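Local coordinates for F-actin-capping protein subunit alpha (Dictyostelium discoideum, PDB 4AKR) that caps the barbed, fast-growing ends of actin filaments as a heterodimer with the beta subunit, blocking subunit exchange there without severing the filaments, at residues 8-12 against 39-43; 162-168 against 189-195; 174-178 against 213-217. All blocks are in the same frame, centred on the assembly; numbering follows the deposited sequence.

Interaction 1 of 3, residues 8-12 against 39-43; sequences VQIAT and LLNAS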
# COMPACT_ATOMS: atom_id res chain seq x y z
N VAL A 8 -16.58 15.05 7.28
CA VAL A 8 -15.32 15.62 7.77
C VAL A 8 -14.38 14.51 8.24
O VAL A 8 -13.17 14.56 7.99
CB VAL A 8 -15.56 16.60 8.93
CG1 VAL A 8 -14.27 16.86 9.69
CG2 VAL A 8 -16.12 17.92 8.39
N GLN A 9 -14.92 13.51 8.92
CA GLN A 9 -14.10 12.41 9.41
C GLN A 9 -13.57 11.57 8.25
O GLN A 9 -12.48 11.02 8.33
CB GLN A 9 -14.89 11.51 10.36
CG GLN A 9 -14.06 10.35 10.93
CD GLN A 9 -13.03 10.81 11.95
OE1 GLN A 9 -13.38 11.35 13.00
NE2 GLN A 9 -11.75 10.58 11.66
N ILE A 10 -14.36 11.46 7.18
CA ILE A 10 -13.93 10.67 6.02
C ILE A 10 -12.68 11.29 5.41
O ILE A 10 -11.67 10.61 5.20
CB ILE A 10 -15.05 10.60 4.94
CG1 ILE A 10 -16.24 9.81 5.48
CG2 ILE A 10 -14.52 9.92 3.67
CD1 ILE A 10 -17.39 9.70 4.52
N ALA A 11 -12.75 12.59 5.13
CA ALA A 11 -11.64 13.33 4.54
C ALA A 11 -10.41 13.39 5.44
O ALA A 11 -9.30 13.48 4.94
CB ALA A 11 -12.09 14.75 4.19
N THR A 12 -10.61 13.35 6.76
CA THR A 12 -9.49 13.39 7.69
C THR A 12 -8.70 12.11 7.54
O THR A 12 -7.47 12.12 7.54
CB THR A 12 -9.97 13.50 9.17
OG1 THR A 12 -10.65 14.74 9.36
CG2 THR A 12 -8.79 13.45 10.13
N LEU A 39 -15.67 22.86 5.53
CA LEU A 39 -15.88 21.66 6.34
C LEU A 39 -14.68 21.27 7.21
O LEU A 39 -14.85 20.80 8.33
CB LEU A 39 -16.26 20.47 5.45
CG LEU A 39 -17.66 20.47 4.84
CD1 LEU A 39 -17.81 19.30 3.88
CD2 LEU A 39 -18.69 20.39 5.95
N LEU A 40 -13.48 21.46 6.68
CA LEU A 40 -12.28 21.11 7.43
C LEU A 40 -11.51 22.33 7.91
O LEU A 40 -10.30 22.28 8.13
CB LEU A 40 -11.35 20.25 6.56
CG LEU A 40 -11.69 18.78 6.36
CD1 LEU A 40 -13.15 18.60 5.97
CD2 LEU A 40 -10.75 18.21 5.29
N ASN A 41 -12.23 23.44 8.08
CA ASN A 41 -11.61 24.67 8.52
C ASN A 41 -11.48 24.73 10.03
O ASN A 41 -11.34 25.81 10.60
CB ASN A 41 -12.40 25.87 8.00
CG ASN A 41 -11.58 26.77 7.09
OD1 ASN A 41 -10.84 26.28 6.23
ND2 ASN A 41 -11.71 28.08 7.27
N ALA A 42 -11.53 23.57 10.67
CA ALA A 42 -11.42 23.50 12.12
C ALA A 42 -10.62 22.27 12.53
O ALA A 42 -10.21 22.15 13.69
CB ALA A 42 -12.81 23.45 12.73
N SER A 43 -10.39 21.38 11.58
CA SER A 43 -9.67 20.13 11.83
C SER A 43 -8.28 20.10 11.19
O SER A 43 -7.39 19.39 11.67
CB SER A 43 -10.50 18.96 11.29
OG SER A 43 -10.74 19.13 9.90
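One turn of helix, 8-12, lies beside an irregular loop, 39-43. The backbones come nearest at the first residues, where the CA atoms of V8 and L39 are 6.2 Å apart, and stand wider at the last, with 7.9 Å between the CA atoms of T12 and S43. No hydrogen bond crosses the gap, so the fit depends on side-chain shape. Within the helix, T12 N donates to V8 O over 3.1 Å, and T12 OG1 donates to the same V8 O over 2.9 Å. This second bond satisfies the threonine hydroxyl inside its own helix, which suits a polar residue beside an apolar seam.

V8 is the centre of that seam. Its CG2 meets L39 CB and L40 CD1, both at 3.9 Å, and makes a tight approach of 3.1 Å to the backbone atom L39 O; the short, branched valine fills the space beside the loop. L40 starts sideways from its CA, but its end swings nearer the helix, and its CD2 lies 3.9 Å from A11 CB. Alanine's single methyl lets the leucine settle against the helix surface. S43 points toward the helix, its OG 4.2 Å from V8 CG1; this hydroxyl is buried by the contact without a polar partner in the model.

Helix 4-16 is thus packed on the connection between helices 23-31 and 44-55. L34, earlier in that connection, touches both A11 and L40, while S43 O accepts a hydrogen bond from T47 OG1 in the first turn of helix 44-55. From helix 4-16, I10 packs on an acidic side chain of the beta subunit.

Interaction 2 of 3, residues 162-168 against 189-195; sequences FYSGRWR and QVNVHYF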
# COMPACT_ATOMS: atom_id res chain seq x y z
N PHE A 162 7.01 6.94 -11.20
CA PHE A 162 5.87 6.40 -10.46
C PHE A 162 6.15 5.75 -9.11
O PHE A 162 5.52 4.75 -8.76
CB PHE A 162 5.15 5.38 -11.33
CG PHE A 162 4.60 5.95 -12.59
CD1 PHE A 162 3.39 6.64 -12.59
CD2 PHE A 162 5.30 5.80 -13.79
CE1 PHE A 162 2.88 7.17 -13.76
CE2 PHE A 162 4.80 6.33 -14.97
CZ PHE A 162 3.58 7.02 -14.96
N TYR A 163 7.08 6.28 -8.34
CA TYR A 163 7.34 5.68 -7.05
C TYR A 163 7.84 6.65 -6.01
O TYR A 163 8.35 7.73 -6.33
CB TYR A 163 8.32 4.51 -7.18
CG TYR A 163 9.77 4.91 -7.35
CD1 TYR A 163 10.60 5.09 -6.25
CD2 TYR A 163 10.31 5.11 -8.62
CE1 TYR A 163 11.92 5.44 -6.39
CE2 TYR A 163 11.65 5.46 -8.78
CZ TYR A 163 12.45 5.63 -7.66
OH TYR A 163 13.77 5.96 -7.81
N SER A 164 7.69 6.25 -4.75
CA SER A 164 8.15 7.06 -3.62
C SER A 164 8.48 6.12 -2.48
O SER A 164 8.13 4.94 -2.50
CB SER A 164 7.06 8.05 -3.18
OG SER A 164 5.97 7.39 -2.56
N GLY A 165 9.16 6.66 -1.47
CA GLY A 165 9.51 5.85 -0.33
C GLY A 165 10.03 6.69 0.81
O GLY A 165 10.39 7.85 0.62
N ARG A 166 10.05 6.11 2.00
CA ARG A 166 10.56 6.78 3.18
C ARG A 166 11.06 5.73 4.15
O ARG A 166 10.57 4.61 4.18
CB ARG A 166 9.46 7.62 3.87
CG ARG A 166 9.97 8.37 5.10
CD ARG A 166 8.88 9.16 5.83
NE ARG A 166 8.50 10.41 5.16
CZ ARG A 166 9.31 11.46 4.99
NH1 ARG A 166 10.56 11.43 5.43
NH2 ARG A 166 8.84 12.55 4.40
N TRP A 167 12.08 6.11 4.91
CA TRP A 167 12.66 5.24 5.93
C TRP A 167 12.70 6.10 7.18
O TRP A 167 13.26 7.20 7.16
CB TRP A 167 14.07 4.78 5.54
CG TRP A 167 14.74 3.92 6.60
CD1 TRP A 167 15.08 4.29 7.88
CD2 TRP A 167 15.15 2.55 6.46
NE1 TRP A 167 15.67 3.24 8.53
CE2 TRP A 167 15.72 2.16 7.69
CE3 TRP A 167 15.08 1.62 5.42
CZ2 TRP A 167 16.23 0.88 7.91
CZ3 TRP A 167 15.58 0.34 5.64
CH2 TRP A 167 16.15 -0.02 6.87
N ARG A 168 12.10 5.61 8.25
CA ARG A 168 12.07 6.33 9.51
C ARG A 168 12.63 5.45 10.62
O ARG A 168 12.22 4.31 10.78
CB ARG A 168 10.64 6.73 9.88
CG ARG A 168 10.08 7.90 9.12
CD ARG A 168 8.60 8.08 9.43
NE ARG A 168 7.81 7.05 8.78
CZ ARG A 168 6.52 6.82 9.02
NH1 ARG A 168 5.88 7.56 9.92
NH2 ARG A 168 5.88 5.87 8.37
N GLN A 189 10.42 2.13 10.56
CA GLN A 189 9.27 2.03 9.67
C GLN A 189 9.72 2.32 8.25
O GLN A 189 10.34 3.35 7.99
CB GLN A 189 8.17 3.02 10.05
CG GLN A 189 7.25 2.56 11.16
CD GLN A 189 6.18 3.59 11.49
OE1 GLN A 189 6.48 4.64 12.07
NE2 GLN A 189 4.94 3.31 11.12
N VAL A 190 9.38 1.42 7.33
CA VAL A 190 9.76 1.58 5.93
C VAL A 190 8.53 1.59 5.05
O VAL A 190 7.65 0.73 5.17
CB VAL A 190 10.70 0.44 5.48
CG1 VAL A 190 11.22 0.71 4.08
CG2 VAL A 190 11.85 0.31 6.47
N ASN A 191 8.46 2.56 4.14
CA ASN A 191 7.32 2.69 3.26
C ASN A 191 7.75 2.86 1.80
O ASN A 191 8.64 3.64 1.50
CB ASN A 191 6.48 3.89 3.69
CG ASN A 191 5.97 3.76 5.10
OD1 ASN A 191 4.94 3.12 5.35
ND2 ASN A 191 6.69 4.35 6.04
N VAL A 192 7.10 2.12 0.91
CA VAL A 192 7.38 2.22 -0.51
C VAL A 192 6.05 2.19 -1.25
O VAL A 192 5.17 1.40 -0.93
CB VAL A 192 8.28 1.08 -1.03
CG1 VAL A 192 8.49 1.23 -2.53
CG2 VAL A 192 9.62 1.12 -0.32
N HIS A 193 5.93 3.06 -2.24
CA HIS A 193 4.74 3.21 -3.05
C HIS A 193 5.12 3.23 -4.53
O HIS A 193 5.90 4.08 -4.98
CB HIS A 193 4.05 4.53 -2.67
CG HIS A 193 2.82 4.84 -3.47
ND1 HIS A 193 1.94 3.87 -3.91
CD2 HIS A 193 2.28 6.03 -3.84
CE1 HIS A 193 0.92 4.45 -4.52
NE2 HIS A 193 1.10 5.76 -4.49
N TYR A 194 4.59 2.27 -5.28
CA TYR A 194 4.83 2.15 -6.71
C TYR A 194 3.46 2.27 -7.36
O TYR A 194 2.54 1.53 -7.03
CB TYR A 194 5.44 0.80 -7.05
CG TYR A 194 5.68 0.64 -8.53
CD1 TYR A 194 4.68 0.14 -9.36
CD2 TYR A 194 6.89 1.01 -9.11
CE1 TYR A 194 4.86 0.03 -10.73
CE2 TYR A 194 7.10 0.89 -10.49
CZ TYR A 194 6.07 0.40 -11.29
OH TYR A 194 6.24 0.25 -12.66
N PHE A 195 3.32 3.20 -8.31
CA PHE A 195 2.02 3.38 -8.91
C PHE A 195 1.91 3.51 -10.43
O PHE A 195 1.19 4.37 -10.94
CB PHE A 195 1.32 4.56 -8.23
CG PHE A 195 2.18 5.79 -8.10
CD1 PHE A 195 3.06 5.92 -7.02
CD2 PHE A 195 2.12 6.82 -9.04
CE1 PHE A 195 3.87 7.05 -6.88
CE2 PHE A 195 2.92 7.96 -8.91
CZ PHE A 195 3.80 8.07 -7.83
O HOH W 1 9.08 5.42 6.76
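Backbone hydrogen bonds dominate this pairing of strands, which run antiparallel at 178° with their axes 4.6 Å apart. The hydrogen-bonded pairs are S164 with H193 (S164 N to H193 O 2.8 Å, H193 N to S164 O 2.9 Å), R166 with N191 and R168 with Q189. F195 N adds a bond of 2.7 Å to F162 O. In the non-hydrogen-bonded pairs, CA-H...O contacts fill in, such as G165 CA to N191 O at 3.0 Å.

Apolar and aromatic contacts follow. V190 CG2 lies over the six-membered ring of W167, 3.9 Å from its centroid, a CH-pi contact between two residues with bulk suited to a buried sheet face. F162 CB similarly sits over the F195 ring, 4.3 Å from its centroid.

Polar groups gather on the face of S164, R166 and R168. A water accepts from R168 NE (2.9 Å) and donates to Q189 O (2.7 Å). The long arginines also reach beyond the strands, R166 to Q55 and R168 to S54 O, while S164 OG bonds E22.

Where strand 145-158 leads into 163-175, F162, with positive phi, and Y163 both face K158 in a G1 beta bulge. The segments form the turn-distal part of a beta hairpin, the third and fourth strands of the five-stranded antiparallel sheet, with Y163, W167 and Y194 packing on the beta subunit, as expected for the intertwined capping-protein heterodimer.

Interaction 3 of 3, residues 174-178 against 213-217; sequences TFKPG and PSADA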
# COMPACT_ATOMS: atom_id res chain seq x y z
N THR A 174 18.27 5.23 26.89
CA THR A 174 18.19 5.62 28.29
C THR A 174 19.36 5.05 29.10
O THR A 174 19.77 3.90 28.90
CB THR A 174 16.86 5.15 28.91
OG1 THR A 174 15.77 5.70 28.16
CG2 THR A 174 16.75 5.63 30.34
N PHE A 175 19.88 5.84 30.02
CA PHE A 175 21.02 5.40 30.83
C PHE A 175 21.34 6.27 32.04
O PHE A 175 20.99 7.44 32.10
CB PHE A 175 22.26 5.32 29.94
CG PHE A 175 22.61 6.63 29.27
CD1 PHE A 175 21.97 7.01 28.09
CD2 PHE A 175 23.56 7.48 29.83
CE1 PHE A 175 22.28 8.23 27.47
CE2 PHE A 175 23.88 8.70 29.21
CZ PHE A 175 23.24 9.07 28.03
N LYS A 176 22.01 5.65 33.00
CA LYS A 176 22.46 6.34 34.21
C LYS A 176 23.85 6.84 33.78
O LYS A 176 24.68 6.05 33.34
CB LYS A 176 22.59 5.34 35.37
CG LYS A 176 23.05 5.94 36.70
CD LYS A 176 23.09 4.87 37.79
CE LYS A 176 23.35 5.45 39.18
NZ LYS A 176 23.23 4.40 40.23
N PRO A 177 24.10 8.15 33.88
CA PRO A 177 25.41 8.65 33.47
C PRO A 177 26.61 8.16 34.27
O PRO A 177 26.64 8.25 35.49
CB PRO A 177 25.24 10.17 33.54
CG PRO A 177 24.14 10.36 34.54
CD PRO A 177 23.18 9.26 34.20
N GLY A 178 27.61 7.62 33.55
CA GLY A 178 28.84 7.16 34.18
C GLY A 178 29.02 5.68 34.45
O GLY A 178 30.15 5.20 34.61
N PRO A 213 27.46 -0.40 27.08
CA PRO A 213 28.07 0.27 28.23
C PRO A 213 27.84 1.78 28.37
O PRO A 213 27.91 2.53 27.40
CB PRO A 213 29.56 -0.03 28.07
CG PRO A 213 29.59 -1.29 27.26
CD PRO A 213 28.50 -1.05 26.26
N SER A 214 27.57 2.21 29.60
CA SER A 214 27.37 3.62 29.90
C SER A 214 28.57 4.09 30.72
O SER A 214 28.64 3.82 31.92
CB SER A 214 26.10 3.82 30.72
OG SER A 214 26.00 5.16 31.18
N ALA A 215 29.51 4.76 30.06
CA ALA A 215 30.72 5.27 30.71
C ALA A 215 30.89 6.76 30.39
O ALA A 215 29.97 7.55 30.61
CB ALA A 215 31.94 4.49 30.21
N ASP A 216 32.06 7.13 29.90
CA ASP A 216 32.31 8.52 29.53
C ASP A 216 31.47 8.84 28.28
O ASP A 216 31.35 8.01 27.38
CB ASP A 216 33.80 8.75 29.24
CG ASP A 216 34.36 7.78 28.20
OD1 ASP A 216 34.74 6.64 28.57
OD2 ASP A 216 34.40 8.17 27.02
N ALA A 217 30.89 10.03 28.26
CA ALA A 217 30.03 10.50 27.17
C ALA A 217 30.45 10.06 25.77
O ALA A 217 29.64 9.48 25.03
CB ALA A 217 29.91 12.03 27.23
O HOH W 2 27.45 7.24 30.54
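S214 holds this small contact together through its rotamer. With chi1 at 171° (t), its OG is directed at the other segment and donates a hydrogen bond of 2.7 Å to K176 O. The same OG accepts from a water at 2.6 Å; that water also donates to A215 O (2.5 Å) and accepts from G178 N (3.0 Å), so one small hydroxyl and one solvent molecule join both backbones. F175 takes chi1 = 58° (p), which brings its CD2 to 3.6 Å from S214 OG while the ring sits in a buried pocket with I146, I148 and V182, edge-to-face with Y114. K176, extended in all-t form, leads its charged end away from S214, as suits an exposed lysine that offers only backbone here. G178, at phi 99° and psi -22°, adopts a conformation that a CB would strain against the preceding carbonyl; its CA is 4.4 Å from A215 CA. D216, with chi1 at 54° (p), is the N-cap of helix 217-248, and its OD2 also bonds S219 OG. The link between the segments is therefore polar and bridged by one bound water, relying on backbone groups and the S214 hydroxyl, with the apolar F175 ring beside it.

Along the chain, interaction 1 closes before interactions 2 and 3 open, whereas the segments of the latter two alternate. Interactions 2 and 3 share strand 163-175 and belong to the same five-stranded antiparallel sheet, yet their centres are 36 Å apart and their nearest atoms about 17 Å: one joins strands 163-175 and 181-194 far from their connecting turn, the other links that turn's start to the approach to helix 217-248. Interaction 1 lies in the helical N-terminal part, between helix 4-16 and the loop before helix 44-55, its centre 26 Å from that of interaction 2 and 46 Å from that of interaction 3, across the chain's centre. Together they sample the elongated subunit: helical N-terminal end, central sheet, and the lead-in to its long helix.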